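Local coordinates for probable leucine/isoleucine/valine-binding protein (Rhodopirellula baltica, PDB 4KV7) that probably binds leucine, isoleucine, valine or related small ligands as a periplasmic binding protein, at residues Ile102-Pro111 / Val128-Ala136. The protein carries 1 engineered substitution. Numbering follows the deposited sequence. Where two conformers were deposited one is given.
Sequences IPIAQQTKTP and VEFVINYRA
Phe130 lays its ring against the backbone of Lys109, just where helix 95-107 ends in a Schellman motif and the chain turns toward strand 112-113. Helix and strands are part of the alpha/beta fold of periplasmic binding proteins: the helix lies against a parallel sheet in which strand 131-132 is the edge neighbour of strand 112-113.

The aromatic contact is a CH-pi interaction. Lys109 CA sits 3.7 Å from the centroid of the Phe130 ring, 18° off its normal, and Thr110 N lies above the same face, nearer the rim. Lys109 takes the positive phi (56°) that the Schellman turn requires, and its N and Thr110 N bond back to Gln106 O and Ala105 O, fixing the backbone on which the ring rests. Phe130 CG is anti to the carbonyl carbon (chi1 -71°), which sends the ring out over this turn; a flat, apolar group suits a surface made largely of main chain. Lys109 CB reaches Phe130 CZ at 3.4 Å, where the lysine's aliphatic stem runs out past the ring's rim.

Farther back along the helix the packing is aliphatic. Ile102 CG2 meets Val131 CG2 at 3.8 Å and Val128 CG1 at 4.0 Å; Ile102 and Val131 are buried here, beside Leu122, while Val128 closes the patch at its partly exposed margin.

Polar contacts are sparser. Pro111 CA makes a CA-H...O contact of 3.5 Å with Phe130 O, just before the two strands pair, where Phe130 bonds through its backbone to Phe112. At the exposed margin a water donates to Glu129 OE2 at 2.5 Å and accepts a weak bond from Lys109 NZ at 3.5 Å.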
ATOM      1  N   ILE A 102       1.150  -9.449  12.871  1.00 12.65           N
ATOM      2  CA  ILE A 102       1.202 -10.776  12.273  1.00 13.51           C
ATOM      3  C   ILE A 102       1.300 -11.944  13.266  1.00 13.98           C
ATOM      4  O   ILE A 102       0.577 -12.928  13.110  1.00 14.68           O
ATOM      5  CB  ILE A 102       2.261 -10.842  11.154  1.00 13.55           C
ATOM      6  CG1 ILE A 102       1.742 -10.071   9.937  1.00 14.27           C
ATOM      7  CG2 ILE A 102       2.568 -12.280  10.775  1.00 15.37           C
ATOM      8  CD1 ILE A 102       2.800  -9.765   8.893  1.00 17.64           C
ATOM      9  N   PRO A 103       2.161 -11.847  14.303  1.00 13.21           N
ATOM     10  CA  PRO A 103       2.195 -12.974  15.246  1.00 16.21           C
ATOM     11  C   PRO A 103       0.850 -13.222  15.929  1.00 15.46           C
ATOM     12  O   PRO A 103       0.541 -14.359  16.278  1.00 17.55           O
ATOM     13  CB  PRO A 103       3.242 -12.538  16.273  1.00 17.28           C
ATOM     14  CG  PRO A 103       4.139 -11.610  15.513  1.00 17.93           C
ATOM     15  CD  PRO A 103       3.243 -10.877  14.569  1.00 15.46           C
ATOM     16  N   ILE A 104       0.065 -12.169  16.120  1.00 15.56           N
ATOM     17  CA  ILE A 104      -1.243 -12.305  16.749  1.00 15.71           C
ATOM     18  C   ILE A 104      -2.219 -12.988  15.788  1.00 15.76           C
ATOM     19  O   ILE A 104      -2.973 -13.876  16.185  1.00 16.63           O
ATOM     20  CB  ILE A 104      -1.765 -10.939  17.237  1.00 16.55           C
ATOM     21  CG1 ILE A 104      -0.786 -10.357  18.264  1.00 17.56           C
ATOM     22  CG2 ILE A 104      -3.151 -11.086  17.844  1.00 16.97           C
ATOM     23  CD1 ILE A 104      -1.000  -8.888  18.590  1.00 19.11           C
ATOM     24  N   ALA A 105      -2.183 -12.601  14.518  1.00 14.89           N
ATOM     25  CA  ALA A 105      -2.980 -13.275  13.497  1.00 15.68           C
ATOM     26  C   ALA A 105      -2.581 -14.744  13.383  1.00 16.82           C
ATOM     27  O   ALA A 105      -3.441 -15.624  13.327  1.00 16.61           O
ATOM     28  CB  ALA A 105      -2.845 -12.571  12.157  1.00 16.55           C
ATOM     29  N   GLN A 106      -1.280 -15.015  13.374  1.00 15.84           N
ATOM     30  CA  GLN A 106      -0.796 -16.387  13.265  0.55 17.61           C
ATOM     31  C   GLN A 106      -1.237 -17.262  14.429  1.00 19.34           C
ATOM     32  O   GLN A 106      -1.711 -18.381  14.229  1.00 18.97           O
ATOM     33  CB  GLN A 106       0.723 -16.409  13.147  0.55 18.25           C
ATOM     34  CG  GLN A 106       1.226 -15.890  11.820  0.55 18.50           C
ATOM     35  CD  GLN A 106       2.723 -15.733  11.801  0.55 19.34           C
ATOM     36  OE1 GLN A 106       3.362 -15.632  12.846  0.55 24.19           O
ATOM     37  NE2 GLN A 106       3.295 -15.709  10.615  0.55 25.83           N
ATOM     38  N   GLN A 107      -1.093 -16.755  15.651  1.00 17.96           N
ATOM     39  CA  GLN A 107      -1.427 -17.564  16.817  1.00 19.25           C
ATOM     40  C   GLN A 107      -2.922 -17.838  16.929  1.00 19.11           C
ATOM     41  O   GLN A 107      -3.325 -18.846  17.496  1.00 21.39           O
ATOM     42  CB  GLN A 107      -0.836 -16.988  18.112  1.00 23.76           C
ATOM     43  CG  GLN A 107      -1.297 -15.607  18.518  1.00 32.39           C
ATOM     44  CD  GLN A 107      -0.277 -14.914  19.415  1.00 35.76           C
ATOM     45  OE1 GLN A 107       0.907 -15.254  19.401  1.00 41.34           O
ATOM     46  NE2 GLN A 107      -0.733 -13.941  20.198  1.00 35.44           N
ATOM     47  N   THR A 108      -3.737 -16.964  16.347  1.00 18.84           N
ATOM     48  CA  THR A 108      -5.181 -17.167  16.349  1.00 18.47           C
ATOM     49  C   THR A 108      -5.680 -17.762  15.033  1.00 18.44           C
ATOM     50  O   THR A 108      -6.887 -17.938  14.847  1.00 18.01           O
ATOM     51  CB  THR A 108      -5.941 -15.862  16.635  1.00 19.37           C
ATOM     52  OG1 THR A 108      -5.607 -14.886  15.642  1.00 18.27           O
ATOM     53  CG2 THR A 108      -5.579 -15.325  18.014  1.00 22.30           C
ATOM     54  N   LYS A 109      -4.744 -18.072  14.138  1.00 18.98           N
ATOM     55  CA  LYS A 109      -5.054 -18.656  12.830  1.00 18.64           C
ATOM     56  C   LYS A 109      -6.033 -17.790  12.032  1.00 17.98           C
ATOM     57  O   LYS A 109      -6.939 -18.294  11.369  1.00 18.30           O
ATOM     58  CB  LYS A 109      -5.551 -20.099  12.984  1.00 20.34           C
ATOM     59  CG  LYS A 109      -4.528 -20.988  13.662  1.00 21.47           C
ATOM     60  CD  LYS A 109      -4.958 -22.442  13.669  1.00 27.04           C
ATOM     61  CE  LYS A 109      -3.941 -23.307  14.408  1.00 30.44           C
ATOM     62  NZ  LYS A 109      -2.635 -23.377  13.697  1.00 34.97           N
ATOM     63  N   THR A 110      -5.833 -16.482  12.112  1.00 14.88           N
ATOM     64  CA  THR A 110      -6.698 -15.520  11.445  1.00 13.79           C
ATOM     65  C   THR A 110      -6.020 -15.029  10.173  1.00 13.64           C
ATOM     66  O   THR A 110      -4.920 -14.484  10.241  1.00 13.65           O
ATOM     67  CB  THR A 110      -6.951 -14.295  12.347  1.00 14.54           C
ATOM     68  OG1 THR A 110      -7.496 -14.712  13.606  1.00 15.70           O
ATOM     69  CG2 THR A 110      -7.912 -13.317  11.685  1.00 14.46           C
ATOM     70  N   PRO A 111      -6.668 -15.193   9.005  1.00 13.05           N
ATOM     71  CA  PRO A 111      -6.071 -14.669   7.768  1.00 13.83           C
ATOM     72  C   PRO A 111      -5.792 -13.175   7.874  1.00 11.38           C
ATOM     73  O   PRO A 111      -6.613 -12.415   8.396  1.00 12.44           O
ATOM     74  CB  PRO A 111      -7.144 -14.952   6.713  1.00 13.43           C
ATOM     75  CG  PRO A 111      -7.886 -16.136   7.248  1.00 17.22           C
ATOM     76  CD  PRO A 111      -7.902 -15.958   8.747  1.00 14.28           C
ATOM     77  N   VAL A 128       4.708 -17.099   7.930  1.00 32.97           N
ATOM     78  CA  VAL A 128       3.595 -16.213   7.597  1.00 28.54           C
ATOM     79  C   VAL A 128       2.541 -16.909   6.733  1.00 26.97           C
ATOM     80  O   VAL A 128       2.052 -16.349   5.751  1.00 23.38           O
ATOM     81  CB  VAL A 128       4.083 -14.896   6.942  1.00 24.60           C
ATOM     82  CG1 VAL A 128       4.821 -14.045   7.958  1.00 28.44           C
ATOM     83  CG2 VAL A 128       4.974 -15.179   5.750  1.00 26.23           C
ATOM     84  N   GLU A 129       2.176 -18.125   7.126  1.00 22.63           N
ATOM     85  CA  GLU A 129       1.212 -18.919   6.370  1.00 24.96           C
ATOM     86  C   GLU A 129      -0.151 -18.233   6.239  1.00 29.97           C
ATOM     87  O   GLU A 129      -0.849 -18.422   5.245  1.00 29.07           O
ATOM     88  CB  GLU A 129       1.056 -20.319   6.983  1.00 29.06           C
ATOM     89  CG  GLU A 129       0.140 -20.391   8.197  1.00 35.67           C
ATOM     90  CD  GLU A 129       0.428 -21.579   9.103  1.00 40.16           C
ATOM     91  OE1 GLU A 129       1.301 -21.451   9.987  1.00 41.09           O
ATOM     92  OE2 GLU A 129      -0.225 -22.633   8.942  1.00 43.58           O
ATOM     93  N   PHE A 130      -0.516 -17.430   7.233  1.00 16.58           N
ATOM     94  CA  PHE A 130      -1.809 -16.735   7.229  1.00 15.83           C
ATOM     95  C   PHE A 130      -1.772 -15.374   6.563  1.00 14.50           C
ATOM     96  O   PHE A 130      -2.796 -14.704   6.441  1.00 15.68           O
ATOM     97  CB  PHE A 130      -2.366 -16.628   8.645  1.00 17.72           C
ATOM     98  CG  PHE A 130      -2.825 -17.936   9.178  1.00 17.72           C
ATOM     99  CD1 PHE A 130      -4.051 -18.451   8.794  1.00 19.25           C
ATOM    100  CD2 PHE A 130      -2.028 -18.674  10.034  1.00 18.80           C
ATOM    101  CE1 PHE A 130      -4.481 -19.671   9.256  1.00 21.01           C
ATOM    102  CE2 PHE A 130      -2.450 -19.902  10.501  1.00 23.45           C
ATOM    103  CZ  PHE A 130      -3.678 -20.396  10.106  1.00 21.22           C
ATOM    104  N   VAL A 131      -0.596 -14.976   6.104  1.00 13.06           N
ATOM    105  CA  VAL A 131      -0.437 -13.682   5.459  1.00 12.71           C
ATOM    106  C   VAL A 131      -0.560 -13.830   3.944  1.00 12.44           C
ATOM    107  O   VAL A 131       0.282 -14.479   3.295  1.00 14.92           O
ATOM    108  CB  VAL A 131       0.905 -13.029   5.826  1.00 12.82           C
ATOM    109  CG1 VAL A 131       1.051 -11.683   5.137  1.00 13.65           C
ATOM    110  CG2 VAL A 131       1.025 -12.873   7.334  1.00 15.17           C
ATOM    111  N   ILE A 132      -1.608 -13.235   3.382  1.00 10.44           N
ATOM    112  CA  ILE A 132      -1.904 -13.341   1.960  1.00 10.84           C
ATOM    113  C   ILE A 132      -2.045 -11.935   1.407  1.00 10.12           C
ATOM    114  O   ILE A 132      -2.796 -11.119   1.943  1.00 10.41           O
ATOM    115  CB  ILE A 132      -3.177 -14.162   1.711  1.00 12.20           C
ATOM    116  CG1 ILE A 132      -2.997 -15.570   2.289  1.00 14.95           C
ATOM    117  CG2 ILE A 132      -3.493 -14.228   0.227  1.00 15.18           C
ATOM    118  CD1 ILE A 132      -4.164 -16.505   2.041  1.00 19.53           C
ATOM    119  N   ASN A 133      -1.287 -11.653   0.353  1.00  9.82           N
ATOM    120  CA  ASN A 133      -1.129 -10.303  -0.168  1.00  9.81           C
ATOM    121  C   ASN A 133      -1.724 -10.134  -1.553  1.00  8.76           C
ATOM    122  O   ASN A 133      -1.690 -11.055  -2.368  1.00 10.65           O
ATOM    123  CB  ASN A 133       0.360  -9.958  -0.232  1.00  9.80           C
ATOM    124  CG  ASN A 133       1.047 -10.146   1.099  1.00  9.42           C
ATOM    125  OD1 ASN A 133       0.731  -9.458   2.072  1.00 10.03           O
ATOM    126  ND2 ASN A 133       2.006 -11.073   1.155  1.00 10.90           N
ATOM    127  N   TYR A 134      -2.259  -8.942  -1.814  1.00  9.28           N
ATOM    128  CA  TYR A 134      -2.591  -8.516  -3.169  1.00  9.63           C
ATOM    129  C   TYR A 134      -1.381  -7.875  -3.871  1.00  8.79           C
ATOM    130  O   TYR A 134      -1.006  -8.271  -4.972  1.00  9.80           O
ATOM    131  CB  TYR A 134      -3.801  -7.535  -3.192  1.00  9.95           C
ATOM    132  CG  TYR A 134      -3.742  -6.674  -4.433  1.00  9.69           C
ATOM    133  CD1 TYR A 134      -3.975  -7.223  -5.684  1.00  9.89           C
ATOM    134  CD2 TYR A 134      -3.373  -5.337  -4.364  1.00  9.89           C
ATOM    135  CE1 TYR A 134      -3.844  -6.469  -6.843  1.00 10.78           C
ATOM    136  CE2 TYR A 134      -3.240  -4.571  -5.512  1.00  9.80           C
ATOM    137  CZ  TYR A 134      -3.476  -5.143  -6.750  1.00  9.82           C
ATOM    138  OH  TYR A 134      -3.338  -4.411  -7.916  1.00 10.12           O
ATOM    139  N   ARG A 135      -0.798  -6.866  -3.236  1.00  8.39           N
ATOM    140  CA  ARG A 135       0.070  -5.912  -3.928  1.00  9.16           C
ATOM    141  C   ARG A 135       1.497  -6.375  -4.143  1.00  7.81           C
ATOM    142  O   ARG A 135       2.047  -7.167  -3.381  1.00  8.72           O
ATOM    143  CB  ARG A 135       0.094  -4.574  -3.184  1.00  8.82           C
ATOM    144  CG  ARG A 135       0.529  -4.684  -1.722  1.00  8.72           C
ATOM    145  CD  ARG A 135       1.371  -3.503  -1.246  1.00  8.76           C
ATOM    146  NE  ARG A 135       0.596  -2.266  -1.199  1.00  7.87           N
ATOM    147  CZ  ARG A 135       1.113  -1.055  -1.056  1.00  7.96           C
ATOM    148  NH1 ARG A 135       0.314   0.001  -1.061  1.00  8.89           N
ATOM    149  NH2 ARG A 135       2.422  -0.893  -0.920  1.00  9.17           N
ATOM    150  N   ALA A 136       2.104  -5.820  -5.187  1.00  8.47           N
ATOM    151  CA  ALA A 136       3.534  -5.927  -5.419  1.00  8.98           C
ATOM    152  C   ALA A 136       4.298  -5.395  -4.213  1.00  8.30           C
ATOM    153  O   ALA A 136       3.760  -4.645  -3.387  1.00  9.04           O
ATOM    154  CB  ALA A 136       3.908  -5.139  -6.669  1.00  9.41           C
TER
HETATM  155  O   HOH W   1      -1.813 -23.945  10.366  1.00 43.08           O